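Local coordinates for protein H subunit of photosynthetic reaction center complex (Rhodopseudomonas palustris, PDB 6Z5S) that forms the H subunit of the photosynthetic reaction centre, probably covers the cytoplasmic side of the L and M subunits and probably supports electron and proton transfer to quinones, at residues D[207-219]-D[234-248]. Numbering follows the deposited sequence.
Sequences VDAIRGDQFAGVP and KICAYYGAGTLYATP
Tyr238 and Tyr239 are two knobs of the helix that push into hollows of the loop 207-219. Tyr238 has CG anti to the backbone N (chi1 -176°), which turns the ring toward the loop, under Val218 and Gly217. Val218 CA sits over the centre of one ring face as a CH-pi contact, 3.9 Å from the centroid, and Gly217 O lies over the same face. Ile210 CD1 meets the ring edge, and Pro219 CD rests on Tyr238 CB at 3.5 Å. Tyr238 OH donates to Gln214 O at 2.7 Å, with a C=O...O angle of 128° and the hydroxyl oxygen 19° off the carbonyl plane. That carbonyl also accepts from Gly217 N, so the hydroxyl grips the short 3-10 turn. A phenylalanine in its place would probably cost Gln214 O the hydroxyl bond and hold the turn less firmly. Val218 CG2 is the bump between the tyrosines, 3.6 Å from Tyr238 CE2 and also against Tyr239 OH. Phe215 CE1 meets the Tyr239 ring edge, and Ile210 CD1 lies 3.7 Å from Tyr239 CE1. Ile210 CD1 also covers the centre of one Phe215 face. Gly242, with no side chain, lets Ala209 O come within 3.4 Å of Gly242 CA as a CA-H...O contact. Beyond it, Ala246 CB packs on Ala209 O, and Pro248 CB on Arg211 CB. The contact packs helix 229-245 against the loop after strand 205-206. Tyr239 OH bonds to Leu190 O of strand 188-192, while Phe103 of helix 102-105 packs edge-to-face with Tyr238.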
# COMPACT_ATOMS: atom_id res chain seq x y z
N VAL D 207 25.12 23.91 14.59
CA VAL D 207 24.56 22.78 15.31
C VAL D 207 23.79 23.32 16.50
O VAL D 207 24.38 23.96 17.38
CB VAL D 207 25.65 21.80 15.76
CG1 VAL D 207 25.08 20.81 16.76
CG2 VAL D 207 26.20 21.07 14.56
N ASP D 208 22.49 23.06 16.54
CA ASP D 208 21.63 23.58 17.58
C ASP D 208 21.39 22.59 18.71
O ASP D 208 20.67 22.92 19.66
CB ASP D 208 20.30 24.01 16.99
CG ASP D 208 19.72 22.97 16.08
OD1 ASP D 208 20.36 22.67 15.05
OD2 ASP D 208 18.63 22.44 16.39
N ALA D 209 21.97 21.40 18.65
CA ALA D 209 21.74 20.41 19.70
C ALA D 209 22.52 20.75 20.96
O ALA D 209 21.96 20.80 22.05
CB ALA D 209 22.11 19.02 19.20
N ILE D 210 23.82 20.99 20.83
CA ILE D 210 24.66 21.39 21.94
C ILE D 210 25.16 22.80 21.67
O ILE D 210 25.03 23.33 20.57
CB ILE D 210 25.83 20.43 22.16
CG1 ILE D 210 26.85 20.57 21.04
CG2 ILE D 210 25.33 19.00 22.22
CD1 ILE D 210 27.95 19.55 21.08
N ARG D 211 25.76 23.40 22.69
CA ARG D 211 26.30 24.74 22.55
C ARG D 211 27.79 24.66 22.20
O ARG D 211 28.36 23.58 22.06
CB ARG D 211 26.07 25.55 23.81
CG ARG D 211 26.57 24.91 25.07
CD ARG D 211 26.41 25.85 26.24
NE ARG D 211 27.18 25.39 27.38
CZ ARG D 211 26.69 24.64 28.36
NH1 ARG D 211 27.46 24.27 29.36
NH2 ARG D 211 25.41 24.27 28.32
N GLY D 212 28.42 25.83 22.08
CA GLY D 212 29.73 25.89 21.45
C GLY D 212 30.81 25.16 22.21
O GLY D 212 31.66 24.50 21.61
N ASP D 213 30.82 25.27 23.54
CA ASP D 213 31.90 24.65 24.30
C ASP D 213 31.74 23.14 24.37
O ASP D 213 32.74 22.42 24.45
CB ASP D 213 31.94 25.23 25.72
CG ASP D 213 30.60 25.12 26.41
OD1 ASP D 213 29.61 25.64 25.87
OD2 ASP D 213 30.55 24.51 27.50
N GLN D 214 30.50 22.65 24.32
CA GLN D 214 30.24 21.22 24.48
C GLN D 214 30.93 20.37 23.43
O GLN D 214 31.04 19.16 23.62
CB GLN D 214 28.74 20.96 24.45
CG GLN D 214 27.99 21.70 25.53
CD GLN D 214 26.64 21.10 25.81
OE1 GLN D 214 25.62 21.57 25.30
NE2 GLN D 214 26.61 20.05 26.61
N PHE D 215 31.41 20.97 22.34
CA PHE D 215 32.16 20.21 21.35
C PHE D 215 33.43 19.61 21.93
O PHE D 215 33.99 18.69 21.33
CB PHE D 215 32.49 21.09 20.16
CG PHE D 215 31.31 21.39 19.29
CD1 PHE D 215 30.94 20.51 18.29
CD2 PHE D 215 30.57 22.53 19.49
CE1 PHE D 215 29.86 20.78 17.50
CE2 PHE D 215 29.48 22.80 18.70
CZ PHE D 215 29.12 21.92 17.70
N ALA D 216 33.89 20.10 23.08
CA ALA D 216 35.03 19.48 23.71
C ALA D 216 34.69 18.10 24.26
O ALA D 216 35.55 17.22 24.30
CB ALA D 216 35.56 20.37 24.83
N GLY D 217 33.44 17.89 24.66
CA GLY D 217 33.04 16.65 25.29
C GLY D 217 32.55 15.56 24.37
O GLY D 217 32.22 14.47 24.85
N VAL D 218 32.48 15.81 23.07
CA VAL D 218 32.02 14.78 22.13
C VAL D 218 32.95 13.58 22.23
O VAL D 218 34.18 13.75 22.23
CB VAL D 218 31.98 15.33 20.70
CG1 VAL D 218 31.57 14.26 19.72
CG2 VAL D 218 31.04 16.51 20.62
N PRO D 219 32.43 12.35 22.33
CA PRO D 219 33.31 11.19 22.46
C PRO D 219 34.19 11.02 21.23
O PRO D 219 33.71 10.99 20.10
CB PRO D 219 32.33 10.02 22.62
CG PRO D 219 31.06 10.64 23.04
CD PRO D 219 31.01 11.97 22.38
N LYS D 234 28.03 6.35 20.46
CA LYS D 234 28.39 7.31 21.49
C LYS D 234 28.31 8.74 20.98
O LYS D 234 27.83 9.63 21.69
CB LYS D 234 29.78 7.00 22.03
CG LYS D 234 29.75 5.97 23.13
CD LYS D 234 31.13 5.69 23.65
CE LYS D 234 31.11 4.52 24.60
NZ LYS D 234 32.49 4.11 24.99
N ILE D 235 28.73 8.97 19.74
CA ILE D 235 28.71 10.33 19.20
C ILE D 235 27.28 10.77 18.93
O ILE D 235 26.86 11.86 19.35
CB ILE D 235 29.58 10.40 17.93
CG1 ILE D 235 31.05 10.24 18.30
CG2 ILE D 235 29.37 11.71 17.22
CD1 ILE D 235 31.91 9.75 17.17
N CYS D 236 26.51 9.95 18.21
CA CYS D 236 25.12 10.32 17.96
C CYS D 236 24.34 10.47 19.26
O CYS D 236 23.43 11.30 19.34
CB CYS D 236 24.45 9.31 17.05
SG CYS D 236 25.39 8.87 15.58
N ALA D 237 24.71 9.73 20.30
CA ALA D 237 24.02 9.84 21.58
C ALA D 237 24.42 11.10 22.32
O ALA D 237 23.57 11.73 22.96
CB ALA D 237 24.31 8.60 22.42
N TYR D 238 25.69 11.47 22.26
CA TYR D 238 26.11 12.74 22.84
C TYR D 238 25.36 13.89 22.20
O TYR D 238 24.98 14.85 22.87
CB TYR D 238 27.61 12.93 22.68
CG TYR D 238 28.12 14.18 23.35
CD1 TYR D 238 28.53 14.16 24.67
CD2 TYR D 238 28.20 15.37 22.66
CE1 TYR D 238 28.99 15.29 25.28
CE2 TYR D 238 28.65 16.51 23.26
CZ TYR D 238 29.05 16.47 24.57
OH TYR D 238 29.51 17.60 25.18
N TYR D 239 25.13 13.81 20.89
CA TYR D 239 24.40 14.89 20.25
C TYR D 239 22.90 14.81 20.51
O TYR D 239 22.24 15.85 20.61
CB TYR D 239 24.67 14.90 18.75
CG TYR D 239 26.02 15.48 18.43
CD1 TYR D 239 26.20 16.85 18.36
CD2 TYR D 239 27.12 14.66 18.24
CE1 TYR D 239 27.44 17.38 18.08
CE2 TYR D 239 28.35 15.18 17.95
CZ TYR D 239 28.50 16.54 17.87
OH TYR D 239 29.74 17.05 17.59
N GLY D 240 22.34 13.61 20.64
CA GLY D 240 20.94 13.49 20.98
C GLY D 240 20.62 13.91 22.39
O GLY D 240 19.48 14.31 22.66
N ALA D 241 21.58 13.82 23.31
CA ALA D 241 21.34 14.26 24.68
C ALA D 241 20.97 15.73 24.72
O ALA D 241 20.16 16.14 25.56
CB ALA D 241 22.57 14.00 25.54
N GLY D 242 21.55 16.54 23.84
CA GLY D 242 21.26 17.95 23.83
C GLY D 242 19.83 18.29 23.48
O GLY D 242 19.36 19.38 23.81
N THR D 243 19.12 17.37 22.81
CA THR D 243 17.73 17.63 22.46
C THR D 243 16.85 17.76 23.68
O THR D 243 15.73 18.28 23.58
CB THR D 243 17.20 16.52 21.55
OG1 THR D 243 16.95 15.35 22.34
CG2 THR D 243 18.20 16.19 20.46
N LEU D 244 17.31 17.32 24.84
CA LEU D 244 16.49 17.39 26.04
C LEU D 244 17.24 18.05 27.19
O LEU D 244 16.62 18.68 28.05
CB LEU D 244 16.04 16.00 26.45
CG LEU D 244 14.82 15.93 27.37
CD1 LEU D 244 13.57 16.28 26.60
CD2 LEU D 244 14.70 14.57 27.99
N TYR D 245 18.56 17.90 27.23
CA TYR D 245 19.33 18.31 28.39
C TYR D 245 20.22 19.52 28.16
O TYR D 245 20.72 20.08 29.14
CB TYR D 245 20.18 17.15 28.89
CG TYR D 245 19.38 15.97 29.37
CD1 TYR D 245 18.53 16.08 30.45
CD2 TYR D 245 19.47 14.75 28.73
CE1 TYR D 245 17.80 15.01 30.89
CE2 TYR D 245 18.74 13.67 29.17
CZ TYR D 245 17.91 13.81 30.24
OH TYR D 245 17.17 12.74 30.68
N ALA D 246 20.45 19.93 26.92
CA ALA D 246 21.30 21.10 26.71
C ALA D 246 20.53 22.39 26.92
O ALA D 246 20.72 23.09 27.92
CB ALA D 246 21.93 21.06 25.31
N THR D 247 19.58 22.69 26.01
CA THR D 247 18.83 23.94 25.96
C THR D 247 19.73 25.10 26.37
O THR D 247 19.51 25.71 27.43
CB THR D 247 17.59 23.87 26.86
OG1 THR D 247 16.91 22.63 26.63
CG2 THR D 247 16.63 25.01 26.54
N PRO D 248 20.75 25.43 25.57
CA PRO D 248 21.86 26.24 26.10
C PRO D 248 21.47 27.66 26.47
O PRO D 248 21.88 28.62 25.81
CB PRO D 248 22.86 26.23 24.94
CG PRO D 248 22.04 25.99 23.74
CD PRO D 248 20.97 25.05 24.17